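Side-chain contacts in pesticidal crystal protein Cry4Aa (Bacillus thuringiensis, PDB 2C9K), which kills mosquito larvae by binding to midgut epithelial cells and bringing about their colloid-osmotic lysis, in keeping with its pore-forming delta-endotoxin fold: residues T32-P35 / V36-A40; I81-Y84 / H85-K89; V577-A580 / P581-I585; T465-T468 / H469-T472. All coordinates share one frame; numbering follows the deposited sequence.

Contact 1 is the C-terminal end of helix 29-37 with the residues that leave it, and contact 2 the last turns of helix 77-89; both lie in the N-terminal helical domain, and they touch: I34 CD1 lies 3.3 Å from I81 CG2. Contact 3 lies in the C-terminal beta domain and contact 4 where the chain enters it, centres about 12 Å apart, joined by packing of I585 CD1 against I466 CD1. The helical pair relies on repeated backbone bonds with side chains packed one turn apart, whereas a side-chain oxygen closes each beta-domain turn, Q583 OE1 in contact 3 and T472 OG1 in contact 4. All four are partly buried; the P581-N582 corner is exposed, while L33, L37, Y84, L88, F579 and T472 are buried.

Contact 1. Residues T32-P35 / V36-A40; sequences TLIP and VLFPA
Three backbone hydrogen bonds carry the chain from T32-P35 into V36-A40. V36 N binds T32 O at 3.1 Å, and L37 N binds L33 O at 2.8 Å. The third, F38 N to I34 O, is weak, its N-H...O angle only 128°. Here helix 29-37 runs out: F38 is the first residue to leave helical backbone angles, and the chain passes into a loop through P39. P35 sits one turn earlier, where its ring nitrogen has no hydrogen to give to the preceding turn and the helix is kinked. This short helix belongs to the N-terminal helical domain of the delta-endotoxin, the part of the three-domain toxins linked to pore formation.

Apolar contacts follow the same turn. T32 and V36 run alongside each other on one flank of the helix, their CG2 methyls 3.9 Å apart. L33 CB is a looser 4.4 Å from L37 CD1. I34 reaches F38 through its CG2 branch, set anti to the backbone N, which comes to 4.1 Å from CD1 of the ring. The carbonyl oxygen of I34 lies at the edge of that same ring. Beyond the turn, F38 also meets the ring of F78 on helix 77-89, while L33 packs on L149 of helix 140-164.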
ATOM      1  N   THR A  32      13.912  10.604 -11.946  1.00 42.41           N
ATOM      2  CA  THR A  32      12.726  11.085 -11.253  1.00 40.53           C
ATOM      3  C   THR A  32      12.968  11.257  -9.763  1.00 38.86           C
ATOM      4  O   THR A  32      12.635  12.290  -9.184  1.00 38.46           O
ATOM      5  CB  THR A  32      11.562  10.115 -11.422  1.00 42.17           C
ATOM      6  OG1 THR A  32      11.227  10.015 -12.811  1.00 43.25           O
ATOM      7  CG2 THR A  32      10.346  10.599 -10.630  1.00 42.67           C
ATOM      8  N   LEU A  33      13.546  10.237  -9.142  1.00 36.83           N
ATOM      9  CA  LEU A  33      13.815  10.284  -7.713  1.00 35.30           C
ATOM     10  C   LEU A  33      14.656  11.479  -7.255  1.00 34.36           C
ATOM     11  O   LEU A  33      14.284  12.150  -6.296  1.00 36.28           O
ATOM     12  CB  LEU A  33      14.462   8.975  -7.263  1.00 34.47           C
ATOM     13  CG  LEU A  33      13.526   7.771  -7.397  1.00 34.66           C
ATOM     14  CD1 LEU A  33      14.263   6.495  -7.017  1.00 34.43           C
ATOM     15  CD2 LEU A  33      12.300   7.979  -6.521  1.00 33.41           C
ATOM     16  N   ILE A  34      15.771  11.755  -7.927  0.50 32.58           N
ATOM     17  CA  ILE A  34      16.623  12.881  -7.541  0.50 31.64           C
ATOM     18  C   ILE A  34      15.875  14.218  -7.515  0.50 30.74           C
ATOM     19  O   ILE A  34      15.950  14.959  -6.538  0.50 29.17           O
ATOM     20  CB  ILE A  34      17.838  13.007  -8.474  0.50 32.32           C
ATOM     21  CG1 ILE A  34      18.676  11.735  -8.403  1.00 33.03           C
ATOM     22  CG2 ILE A  34      18.693  14.193  -8.061  1.00 33.74           C
ATOM     23  CD1 ILE A  34      19.861  11.740  -9.350  1.00 34.59           C
ATOM     24  N   PRO A  35      15.160  14.554  -8.597  1.00 31.21           N
ATOM     25  CA  PRO A  35      14.404  15.814  -8.655  1.00 31.45           C
ATOM     26  C   PRO A  35      13.286  15.883  -7.604  1.00 31.43           C
ATOM     27  O   PRO A  35      12.949  16.957  -7.103  1.00 32.33           O
ATOM     28  CB  PRO A  35      13.839  15.815 -10.076  1.00 30.22           C
ATOM     29  CG  PRO A  35      14.857  15.046 -10.849  1.00 31.45           C
ATOM     30  CD  PRO A  35      15.196  13.905  -9.919  1.00 32.20           C
ATOM     31  N   VAL A  36      12.711  14.727  -7.288  1.00 30.59           N
ATOM     32  CA  VAL A  36      11.630  14.634  -6.316  1.00 30.65           C
ATOM     33  C   VAL A  36      12.139  14.692  -4.873  1.00 30.25           C
ATOM     34  O   VAL A  36      11.473  15.250  -3.993  1.00 29.76           O
ATOM     35  CB  VAL A  36      10.832  13.323  -6.512  1.00 31.19           C
ATOM     36  CG1 VAL A  36       9.825  13.152  -5.390  1.00 32.09           C
ATOM     37  CG2 VAL A  36      10.123  13.343  -7.858  1.00 31.00           C
ATOM     38  N   LEU A  37      13.318  14.125  -4.640  1.00 29.01           N
ATOM     39  CA  LEU A  37      13.914  14.099  -3.307  1.00 28.87           C
ATOM     40  C   LEU A  37      14.946  15.209  -3.056  1.00 29.50           C
ATOM     41  O   LEU A  37      15.356  15.440  -1.912  1.00 30.07           O
ATOM     42  CB  LEU A  37      14.561  12.731  -3.060  1.00 27.00           C
ATOM     43  CG  LEU A  37      13.607  11.537  -3.036  1.00 25.09           C
ATOM     44  CD1 LEU A  37      14.398  10.252  -3.042  1.00 24.95           C
ATOM     45  CD2 LEU A  37      12.723  11.620  -1.810  1.00 24.72           C
ATOM     46  N   PHE A  38      15.368  15.888  -4.120  0.50 28.61           N
ATOM     47  CA  PHE A  38      16.341  16.965  -3.992  0.50 27.49           C
ATOM     48  C   PHE A  38      16.078  18.099  -4.981  0.50 29.65           C
ATOM     49  O   PHE A  38      16.859  18.313  -5.907  0.50 29.60           O
ATOM     50  CB  PHE A  38      17.757  16.438  -4.218  0.50 24.09           C
ATOM     51  CG  PHE A  38      18.077  15.196  -3.442  1.00 21.39           C
ATOM     52  CD1 PHE A  38      17.878  13.941  -4.003  1.00 18.89           C
ATOM     53  CD2 PHE A  38      18.598  15.281  -2.151  1.00 20.68           C
ATOM     54  CE1 PHE A  38      18.192  12.788  -3.298  1.00 18.41           C
ATOM     55  CE2 PHE A  38      18.920  14.130  -1.431  1.00 18.41           C
ATOM     56  CZ  PHE A  38      18.719  12.882  -2.003  1.00 17.76           C
ATOM     57  N   PRO A  39      14.971  18.836  -4.800  1.00 31.88           N
ATOM     58  CA  PRO A  39      14.610  19.955  -5.682  1.00 34.31           C
ATOM     59  C   PRO A  39      15.537  21.178  -5.553  1.00 35.84           C
ATOM     60  O   PRO A  39      15.633  22.001  -6.466  1.00 35.59           O
ATOM     61  CB  PRO A  39      13.166  20.256  -5.277  1.00 34.24           C
ATOM     62  CG  PRO A  39      13.139  19.882  -3.832  1.00 33.58           C
ATOM     63  CD  PRO A  39      13.904  18.582  -3.817  1.00 32.69           C
ATOM     64  N   ALA A  40      16.216  21.284  -4.415  1.00 37.23           N
ATOM     65  CA  ALA A  40      17.150  22.378  -4.167  1.00 39.32           C
ATOM     66  C   ALA A  40      18.518  21.767  -3.865  1.00 41.91           C
ATOM     67  O   ALA A  40      19.245  22.234  -2.986  1.00 42.58           O
ATOM     68  CB  ALA A  40      16.679  23.219  -2.990  1.00 37.99           C
TER

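Contact 2. Residues I81-Y84 / H85-K89; sequences ISTY and HNHLK
The last two turns of helix 77-89, in the N-terminal helical domain of the toxin, bring I81-Y84 against H85-K89 through the regular i to i+4 pattern of an alpha-helix. H85, N86, H87 and L88 each give their backbone N-H to the carbonyl four residues back, on I81, S82, T83 and Y84. The straightest of the four runs from H87 N to T83 O, with an N-H...O angle of 172°.

Two pairs of side chains one turn apart pack along the helix. Y84 and L88 point the same way, both with CG anti to the backbone N (chi1 164° and -173°), and this places the CD2 methyl of L88 against the outer end of the tyrosine: 3.9 Å from CE2 and 3.7 Å from OH. The hydroxyl itself is bonded to OE1 of Q156 on helix 140-164, so the outer end of the phenol has both a polar and an apolar partner. T83 and H87 also run alongside each other. The CG2 methyl of T83 faces the NE2 and CD2 side of the imidazole, while OG1, set beside the backbone N, bonds back to N79 O within the helix. S82 OG does likewise with F78 O.

Helix 103-123 packs on this part through Q106, which touches both T83 and H87, and through V110, which meets Y84. I81 is in contact with F30 and I34 of helix 29-37, and L88 rests on L23 and A26 in the loop that precedes that helix.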
ATOM      1  N   ILE A  81      24.745  10.499  -5.382  1.00 50.62           N
ATOM      2  CA  ILE A  81      23.838   9.871  -6.340  1.00 50.85           C
ATOM      3  C   ILE A  81      23.966  10.545  -7.709  1.00 49.85           C
ATOM      4  O   ILE A  81      23.901   9.879  -8.743  1.00 50.14           O
ATOM      5  CB  ILE A  81      22.350   9.923  -5.837  1.00 51.07           C
ATOM      6  CG1 ILE A  81      22.038   8.685  -4.995  1.00 50.29           C
ATOM      7  CG2 ILE A  81      21.380   9.963  -7.007  1.00 52.23           C
ATOM      8  CD1 ILE A  81      22.894   8.535  -3.770  1.00 51.62           C
ATOM      9  N   SER A  82      24.163  11.860  -7.711  0.50 48.83           N
ATOM     10  CA  SER A  82      24.302  12.612  -8.952  0.50 48.65           C
ATOM     11  C   SER A  82      25.507  12.162  -9.776  0.50 48.09           C
ATOM     12  O   SER A  82      25.397  11.941 -10.981  0.50 47.11           O
ATOM     13  CB  SER A  82      24.420  14.103  -8.648  0.50 49.75           C
ATOM     14  OG  SER A  82      23.245  14.586  -8.022  1.00 52.96           O
ATOM     15  N   THR A  83      26.659  12.034  -9.122  1.00 48.26           N
ATOM     16  CA  THR A  83      27.881  11.606  -9.797  1.00 47.75           C
ATOM     17  C   THR A  83      27.702  10.193 -10.347  1.00 48.13           C
ATOM     18  O   THR A  83      28.041   9.912 -11.497  1.00 48.81           O
ATOM     19  CB  THR A  83      29.085  11.619  -8.832  1.00 47.49           C
ATOM     20  OG1 THR A  83      29.264  12.941  -8.305  1.00 47.15           O
ATOM     21  CG2 THR A  83      30.351  11.194  -9.558  1.00 46.46           C
ATOM     22  N   TYR A  84      27.174   9.307  -9.512  1.00 47.96           N
ATOM     23  CA  TYR A  84      26.929   7.929  -9.911  1.00 48.22           C
ATOM     24  C   TYR A  84      26.001   7.909 -11.118  1.00 49.58           C
ATOM     25  O   TYR A  84      26.239   7.195 -12.096  1.00 49.79           O
ATOM     26  CB  TYR A  84      26.265   7.159  -8.771  1.00 47.04           C
ATOM     27  CG  TYR A  84      25.627   5.860  -9.210  1.00 44.47           C
ATOM     28  CD1 TYR A  84      26.387   4.708  -9.363  1.00 42.96           C
ATOM     29  CD2 TYR A  84      24.264   5.795  -9.507  1.00 42.22           C
ATOM     30  CE1 TYR A  84      25.815   3.526  -9.798  1.00 43.46           C
ATOM     31  CE2 TYR A  84      23.683   4.618  -9.945  1.00 42.16           C
ATOM     32  CZ  TYR A  84      24.465   3.487 -10.087  1.00 43.45           C
ATOM     33  OH  TYR A  84      23.905   2.312 -10.518  1.00 45.54           O
ATOM     34  N   HIS A  85      24.931   8.693 -11.029  1.00 50.00           N
ATOM     35  CA  HIS A  85      23.946   8.769 -12.096  1.00 50.93           C
ATOM     36  C   HIS A  85      24.553   9.215 -13.424  1.00 52.46           C
ATOM     37  O   HIS A  85      24.178   8.705 -14.479  1.00 53.23           O
ATOM     38  CB  HIS A  85      22.814   9.719 -11.696  1.00 48.53           C
ATOM     39  CG  HIS A  85      21.714   9.806 -12.707  1.00 46.93           C
ATOM     40  ND1 HIS A  85      21.054   8.696 -13.185  1.00 44.61           N
ATOM     41  CD2 HIS A  85      21.143  10.874 -13.313  1.00 46.32           C
ATOM     42  CE1 HIS A  85      20.122   9.075 -14.040  1.00 44.69           C
ATOM     43  NE2 HIS A  85      20.154  10.392 -14.135  1.00 45.14           N
ATOM     44  N   ASN A  86      25.489  10.161 -13.371  1.00 54.18           N
ATOM     45  CA  ASN A  86      26.129  10.660 -14.587  1.00 55.12           C
ATOM     46  C   ASN A  86      27.011   9.604 -15.242  1.00 56.91           C
ATOM     47  O   ASN A  86      26.821   9.275 -16.411  1.00 57.73           O
ATOM     48  CB  ASN A  86      26.967  11.911 -14.295  1.00 53.18           C
ATOM     49  CG  ASN A  86      26.117  13.109 -13.919  1.00 51.48           C
ATOM     50  OD1 ASN A  86      25.053  13.336 -14.493  1.00 50.97           O
ATOM     51  ND2 ASN A  86      26.595  13.893 -12.964  1.00 50.84           N
ATOM     52  N   HIS A  87      27.972   9.076 -14.490  1.00 58.27           N
ATOM     53  CA  HIS A  87      28.876   8.059 -15.018  1.00 59.57           C
ATOM     54  C   HIS A  87      28.104   6.905 -15.651  1.00 59.20           C
ATOM     55  O   HIS A  87      28.570   6.273 -16.605  1.00 58.37           O
ATOM     56  CB  HIS A  87      29.781   7.536 -13.901  1.00 61.15           C
ATOM     57  CG  HIS A  87      30.630   8.597 -13.274  1.00 63.09           C
ATOM     58  ND1 HIS A  87      31.470   9.406 -14.010  1.00 63.37           N
ATOM     59  CD2 HIS A  87      30.763   8.989 -11.986  1.00 63.90           C
ATOM     60  CE1 HIS A  87      32.084  10.251 -13.201  1.00 63.53           C
ATOM     61  NE2 HIS A  87      31.674  10.019 -11.967  1.00 64.12           N
ATOM     62  N   LEU A  88      26.921   6.641 -15.113  1.00 59.49           N
ATOM     63  CA  LEU A  88      26.073   5.576 -15.623  1.00 60.54           C
ATOM     64  C   LEU A  88      25.531   6.022 -16.972  1.00 60.92           C
ATOM     65  O   LEU A  88      25.692   5.334 -17.977  1.00 61.23           O
ATOM     66  CB  LEU A  88      24.927   5.309 -14.647  1.00 60.59           C
ATOM     67  CG  LEU A  88      24.023   4.113 -14.945  1.00 60.65           C
ATOM     68  CD1 LEU A  88      24.856   2.874 -15.251  1.00 59.13           C
ATOM     69  CD2 LEU A  88      23.124   3.874 -13.744  1.00 60.94           C
ATOM     70  N   LYS A  89      24.887   7.184 -16.977  1.00 61.70           N
ATOM     71  CA  LYS A  89      24.333   7.768 -18.194  1.00 62.00           C
ATOM     72  C   LYS A  89      25.481   7.931 -19.184  1.00 62.37           C
ATOM     73  O   LYS A  89      25.322   7.699 -20.383  1.00 62.51           O
ATOM     74  CB  LYS A  89      23.699   9.122 -17.856  1.00 61.51           C
ATOM     75  CG  LYS A  89      23.507  10.088 -19.013  1.00 61.82           C
ATOM     76  CD  LYS A  89      22.495   9.608 -20.036  1.00 60.76           C
ATOM     77  CE  LYS A  89      21.963  10.785 -20.852  1.00 59.92           C
ATOM     78  NZ  LYS A  89      23.037  11.660 -21.418  1.00 56.82           N
TER

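Contact 3. Residues V577-A580 / P581-I585; sequences VKFA and PNQNI
F579 and A580 meet the side chain of Q583 across a type II beta turn, A580 to Q583, which links strand 577-579 to strand 584-591 in the C-terminal beta domain of the toxin, a beta-sandwich in this family. The turn is closed twice. Q583 N binds A580 O at 3.2 Å, approaching from above the carbonyl plane, and the side chain of Q583 reaches across the turn to the N-H of the same residue. Its CG stands anti to the backbone N and the chain beyond is extended, which carries OE1 to A580 N at 2.9 Å with an N-H...O angle of 159°. A580 is thus gripped through both its N-H and its carbonyl, and that carbonyl is also bonded to ND1 of H512.

F579 meets two partners from different directions. OE1 of Q583 lies at the ring edge, in its plane, and the amide stands nearly upright to the ring, the two planes 83° apart. I585 crosses F579 at about a right angle and brings its terminal methyl over one face. The ring of H512 meets F579 as well.

P581, with N582, forms the exposed corner of the turn, and N582 ND2 is bonded to N514 OD1. The I585 contact is a CH-pi interaction: CD1 sits 3.3 Å from the centroid of the F579 ring, 15° off its normal.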
ATOM      1  N   VAL A 577       2.217 -24.428 -17.709  1.00 38.87           N
ATOM      2  CA  VAL A 577       0.910 -24.142 -18.260  1.00 36.15           C
ATOM      3  C   VAL A 577       1.037 -23.190 -19.459  1.00 36.06           C
ATOM      4  O   VAL A 577       2.007 -22.434 -19.581  1.00 36.12           O
ATOM      5  CB  VAL A 577       0.024 -23.506 -17.180  1.00 35.23           C
ATOM      6  CG1 VAL A 577       0.230 -24.230 -15.861  1.00 32.34           C
ATOM      7  CG2 VAL A 577       0.360 -22.033 -17.026  1.00 35.74           C
ATOM      8  N   LYS A 578       0.060 -23.244 -20.351  1.00 34.03           N
ATOM      9  CA  LYS A 578       0.053 -22.385 -21.518  1.00 32.94           C
ATOM     10  C   LYS A 578      -1.331 -21.764 -21.635  1.00 31.03           C
ATOM     11  O   LYS A 578      -2.347 -22.460 -21.561  1.00 30.40           O
ATOM     12  CB  LYS A 578       0.397 -23.175 -22.786  1.00 35.58           C
ATOM     13  CG  LYS A 578      -0.519 -24.357 -23.108  1.00 39.61           C
ATOM     14  CD  LYS A 578      -0.320 -25.536 -22.137  1.00 41.89           C
ATOM     15  CE  LYS A 578      -1.308 -25.517 -20.969  1.00 41.12           C
ATOM     16  NZ  LYS A 578      -0.922 -26.479 -19.900  1.00 38.92           N
ATOM     17  N   PHE A 579      -1.359 -20.445 -21.802  1.00 27.59           N
ATOM     18  CA  PHE A 579      -2.609 -19.714 -21.922  1.00 24.02           C
ATOM     19  C   PHE A 579      -2.732 -19.084 -23.309  1.00 22.05           C
ATOM     20  O   PHE A 579      -1.747 -18.622 -23.883  1.00 21.73           O
ATOM     21  CB  PHE A 579      -2.670 -18.624 -20.853  1.00 23.81           C
ATOM     22  CG  PHE A 579      -2.516 -19.136 -19.448  1.00 25.03           C
ATOM     23  CD1 PHE A 579      -1.497 -18.661 -18.630  1.00 24.85           C
ATOM     24  CD2 PHE A 579      -3.416 -20.058 -18.922  1.00 25.57           C
ATOM     25  CE1 PHE A 579      -1.382 -19.091 -17.310  1.00 23.52           C
ATOM     26  CE2 PHE A 579      -3.305 -20.490 -17.601  1.00 24.42           C
ATOM     27  CZ  PHE A 579      -2.288 -20.004 -16.797  1.00 22.71           C
ATOM     28  N   ALA A 580      -3.945 -19.080 -23.849  0.50 19.20           N
ATOM     29  CA  ALA A 580      -4.186 -18.493 -25.154  0.50 17.25           C
ATOM     30  C   ALA A 580      -4.498 -17.023 -24.928  0.50 17.35           C
ATOM     31  O   ALA A 580      -4.721 -16.600 -23.801  0.50 15.86           O
ATOM     32  CB  ALA A 580      -5.352 -19.188 -25.841  0.50 14.69           C
ATOM     33  N   PRO A 581      -4.516 -16.223 -26.001  1.00 19.05           N
ATOM     34  CA  PRO A 581      -4.802 -14.791 -25.906  1.00 20.33           C
ATOM     35  C   PRO A 581      -6.137 -14.470 -25.265  1.00 20.88           C
ATOM     36  O   PRO A 581      -7.161 -15.025 -25.643  1.00 21.76           O
ATOM     37  CB  PRO A 581      -4.748 -14.338 -27.360  1.00 20.27           C
ATOM     38  CG  PRO A 581      -3.728 -15.266 -27.956  1.00 18.99           C
ATOM     39  CD  PRO A 581      -4.160 -16.588 -27.384  1.00 19.13           C
ATOM     40  N   ASN A 582      -6.112 -13.570 -24.289  1.00 22.46           N
ATOM     41  CA  ASN A 582      -7.322 -13.137 -23.595  1.00 24.86           C
ATOM     42  C   ASN A 582      -8.132 -14.266 -22.974  1.00 25.31           C
ATOM     43  O   ASN A 582      -9.338 -14.134 -22.797  1.00 27.32           O
ATOM     44  CB  ASN A 582      -8.213 -12.371 -24.566  1.00 23.87           C
ATOM     45  CG  ASN A 582      -7.414 -11.672 -25.625  1.00 25.57           C
ATOM     46  OD1 ASN A 582      -6.518 -10.893 -25.320  1.00 27.29           O
ATOM     47  ND2 ASN A 582      -7.720 -11.956 -26.881  1.00 26.30           N
ATOM     48  N   GLN A 583      -7.474 -15.368 -22.639  1.00 24.41           N
ATOM     49  CA  GLN A 583      -8.166 -16.499 -22.045  1.00 23.59           C
ATOM     50  C   GLN A 583      -8.540 -16.243 -20.594  1.00 23.21           C
ATOM     51  O   GLN A 583      -7.695 -15.844 -19.794  1.00 25.15           O
ATOM     52  CB  GLN A 583      -7.290 -17.748 -22.144  1.00 23.65           C
ATOM     53  CG  GLN A 583      -7.728 -18.888 -21.249  1.00 24.80           C
ATOM     54  CD  GLN A 583      -6.927 -20.153 -21.480  1.00 26.13           C
ATOM     55  OE1 GLN A 583      -5.748 -20.103 -21.831  1.00 27.98           O
ATOM     56  NE2 GLN A 583      -7.557 -21.297 -21.263  1.00 27.26           N
ATOM     57  N   ASN A 584      -9.808 -16.457 -20.255  1.00 22.61           N
ATOM     58  CA  ASN A 584     -10.247 -16.271 -18.875  1.00 22.87           C
ATOM     59  C   ASN A 584      -9.761 -17.516 -18.119  1.00 22.45           C
ATOM     60  O   ASN A 584     -10.031 -18.647 -18.519  1.00 21.12           O
ATOM     61  CB  ASN A 584     -11.769 -16.148 -18.799  1.00 24.70           C
ATOM     62  CG  ASN A 584     -12.251 -15.687 -17.433  1.00 27.94           C
ATOM     63  OD1 ASN A 584     -12.006 -14.551 -17.028  1.00 28.95           O
ATOM     64  ND2 ASN A 584     -12.941 -16.570 -16.717  1.00 29.49           N
ATOM     65  N   ILE A 585      -9.033 -17.304 -17.033  1.00 22.05           N
ATOM     66  CA  ILE A 585      -8.469 -18.411 -16.279  1.00 22.45           C
ATOM     67  C   ILE A 585      -9.007 -18.541 -14.870  1.00 22.03           C
ATOM     68  O   ILE A 585      -9.170 -17.548 -14.173  1.00 24.13           O
ATOM     69  CB  ILE A 585      -6.946 -18.257 -16.186  1.00 23.00           C
ATOM     70  CG1 ILE A 585      -6.366 -18.021 -17.588  1.00 23.28           C
ATOM     71  CG2 ILE A 585      -6.339 -19.479 -15.536  1.00 21.87           C
ATOM     72  CD1 ILE A 585      -4.938 -17.524 -17.580  1.00 20.81           C
TER

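Contact 4. Residues T465-T468 / H469-T472; sequences TIYT and HLTT
Y467 and T472 face each other across a chain reversal, where the loop after strand 450-457 turns into strand 471-475; the two halves, T465-T468 and H469-T472, run 141° apart. One direct hydrogen bond spans the gap. OG1 of T472, turned anti to its own carbonyl carbon (chi1 -61°), accepts the N-H of Y467 at 2.9 Å. That oxygen lies at the edge of the tyrosine ring, near its plane and 3.6 Å from CD1. The other branch, CG2, packs against T465 O at 3.4 Å.

A water occupies the inside of the bend. It is hydrogen-bonded to T472 OG1 at 2.6 Å and lies close to the carbonyl oxygens of Y467 and L470, so the buried threonine hydroxyl is held by both the water and the Y467 N-H. The reversal leads into the C-terminal beta domain: the strand begun by T471 and T472 pairs in parallel with 255-256 and antiparallel with 600-609.

Side-chain packing lines the bend's other side. L470 runs alongside Y467, its CD2 methyl 3.4 Å from Y467 CB. The same methyl lies 3.5 Å above one face of the H469 imidazole, offset toward the rim, while ND1 of H469 comes to 4.0 Å from Y467 CB. Outside the bend, I466 packs on F607 and Y519, and Y467 O also accepts a bond from Y519 OH.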
ATOM      1  N   THR A 465      -4.699  -9.327 -14.896  1.00 21.40           N
ATOM      2  CA  THR A 465      -3.964  -9.738 -16.081  1.00 23.57           C
ATOM      3  C   THR A 465      -2.617 -10.397 -15.808  1.00 23.53           C
ATOM      4  O   THR A 465      -1.900 -10.070 -14.852  1.00 23.00           O
ATOM      5  CB  THR A 465      -3.760  -8.578 -17.075  1.00 23.65           C
ATOM      6  OG1 THR A 465      -2.676  -7.754 -16.639  1.00 26.42           O
ATOM      7  CG2 THR A 465      -5.028  -7.743 -17.170  1.00 24.64           C
ATOM      8  N   ILE A 466      -2.302 -11.355 -16.670  1.00 22.62           N
ATOM      9  CA  ILE A 466      -1.060 -12.092 -16.601  1.00 19.97           C
ATOM     10  C   ILE A 466      -0.298 -11.656 -17.836  1.00 20.10           C
ATOM     11  O   ILE A 466      -0.775 -11.833 -18.956  1.00 21.37           O
ATOM     12  CB  ILE A 466      -1.341 -13.612 -16.619  1.00 18.33           C
ATOM     13  CG1 ILE A 466      -2.107 -13.982 -15.338  1.00 19.90           C
ATOM     14  CG2 ILE A 466      -0.040 -14.393 -16.742  1.00 14.84           C
ATOM     15  CD1 ILE A 466      -2.524 -15.420 -15.208  1.00 18.48           C
ATOM     16  N   TYR A 467       0.864 -11.051 -17.632  0.50 18.87           N
ATOM     17  CA  TYR A 467       1.663 -10.590 -18.748  0.50 18.68           C
ATOM     18  C   TYR A 467       2.586 -11.688 -19.246  0.50 19.77           C
ATOM     19  O   TYR A 467       2.812 -12.684 -18.566  0.50 18.97           O
ATOM     20  CB  TYR A 467       2.459  -9.349 -18.346  0.50 19.10           C
ATOM     21  CG  TYR A 467       1.581  -8.208 -17.874  1.00 19.50           C
ATOM     22  CD1 TYR A 467       1.322  -8.013 -16.517  1.00 18.39           C
ATOM     23  CD2 TYR A 467       0.979  -7.345 -18.794  1.00 19.52           C
ATOM     24  CE1 TYR A 467       0.488  -6.990 -16.090  1.00 21.16           C
ATOM     25  CE2 TYR A 467       0.138  -6.322 -18.383  1.00 20.77           C
ATOM     26  CZ  TYR A 467      -0.106  -6.144 -17.030  1.00 22.91           C
ATOM     27  OH  TYR A 467      -0.948  -5.127 -16.623  1.00 24.46           O
ATOM     28  N   THR A 468       3.122 -11.491 -20.443  1.00 22.65           N
ATOM     29  CA  THR A 468       3.996 -12.475 -21.076  1.00 23.07           C
ATOM     30  C   THR A 468       5.463 -12.087 -21.177  1.00 22.81           C
ATOM     31  O   THR A 468       6.297 -12.929 -21.485  1.00 24.23           O
ATOM     32  CB  THR A 468       3.529 -12.760 -22.508  1.00 23.42           C
ATOM     33  OG1 THR A 468       3.649 -11.561 -23.284  1.00 26.21           O
ATOM     34  CG2 THR A 468       2.084 -13.214 -22.523  1.00 23.03           C
ATOM     35  N   HIS A 469       5.774 -10.816 -20.933  1.00 23.69           N
ATOM     36  CA  HIS A 469       7.143 -10.323 -21.054  1.00 23.02           C
ATOM     37  C   HIS A 469       7.837 -10.025 -19.739  1.00 24.13           C
ATOM     38  O   HIS A 469       8.831  -9.294 -19.711  1.00 28.51           O
ATOM     39  CB  HIS A 469       7.167  -9.062 -21.920  1.00 21.01           C
ATOM     40  CG  HIS A 469       6.538  -7.870 -21.266  1.00 22.16           C
ATOM     41  ND1 HIS A 469       5.216  -7.843 -20.879  1.00 23.22           N
ATOM     42  CD2 HIS A 469       7.059  -6.675 -20.906  1.00 22.90           C
ATOM     43  CE1 HIS A 469       4.950  -6.683 -20.306  1.00 23.00           C
ATOM     44  NE2 HIS A 469       6.051  -5.956 -20.310  1.00 23.28           N
ATOM     45  N   LEU A 470       7.316 -10.569 -18.648  1.00 22.41           N
ATOM     46  CA  LEU A 470       7.920 -10.361 -17.344  1.00 21.28           C
ATOM     47  C   LEU A 470       7.139 -11.132 -16.281  1.00 22.34           C
ATOM     48  O   LEU A 470       6.076 -11.676 -16.555  1.00 22.97           O
ATOM     49  CB  LEU A 470       7.965  -8.866 -17.011  1.00 20.34           C
ATOM     50  CG  LEU A 470       6.751  -8.190 -16.367  1.00 22.81           C
ATOM     51  CD1 LEU A 470       7.059  -6.722 -16.170  1.00 21.98           C
ATOM     52  CD2 LEU A 470       5.515  -8.370 -17.223  1.00 24.61           C
ATOM     53  N   THR A 471       7.674 -11.191 -15.071  1.00 23.77           N
ATOM     54  CA  THR A 471       7.010 -11.910 -13.999  1.00 24.97           C
ATOM     55  C   THR A 471       5.819 -11.128 -13.491  1.00 26.78           C
ATOM     56  O   THR A 471       5.932  -9.950 -13.147  1.00 29.34           O
ATOM     57  CB  THR A 471       7.969 -12.175 -12.824  1.00 24.33           C
ATOM     58  OG1 THR A 471       8.976 -13.107 -13.237  1.00 26.14           O
ATOM     59  CG2 THR A 471       7.214 -12.742 -11.629  1.00 23.29           C
ATOM     60  N   THR A 472       4.669 -11.789 -13.455  1.00 26.96           N
ATOM     61  CA  THR A 472       3.454 -11.164 -12.970  1.00 26.20           C
ATOM     62  C   THR A 472       3.249 -11.609 -11.538  1.00 26.38           C
ATOM     63  O   THR A 472       3.313 -12.797 -11.226  1.00 26.50           O
ATOM     64  CB  THR A 472       2.243 -11.572 -13.808  1.00 25.86           C
ATOM     65  OG1 THR A 472       2.448 -11.156 -15.160  1.00 26.24           O
ATOM     66  CG2 THR A 472       0.980 -10.915 -13.280  1.00 26.35           C
TER
HETATM   67  O   HOH W   1       3.989 -12.997 -16.089  1.00 41.68           O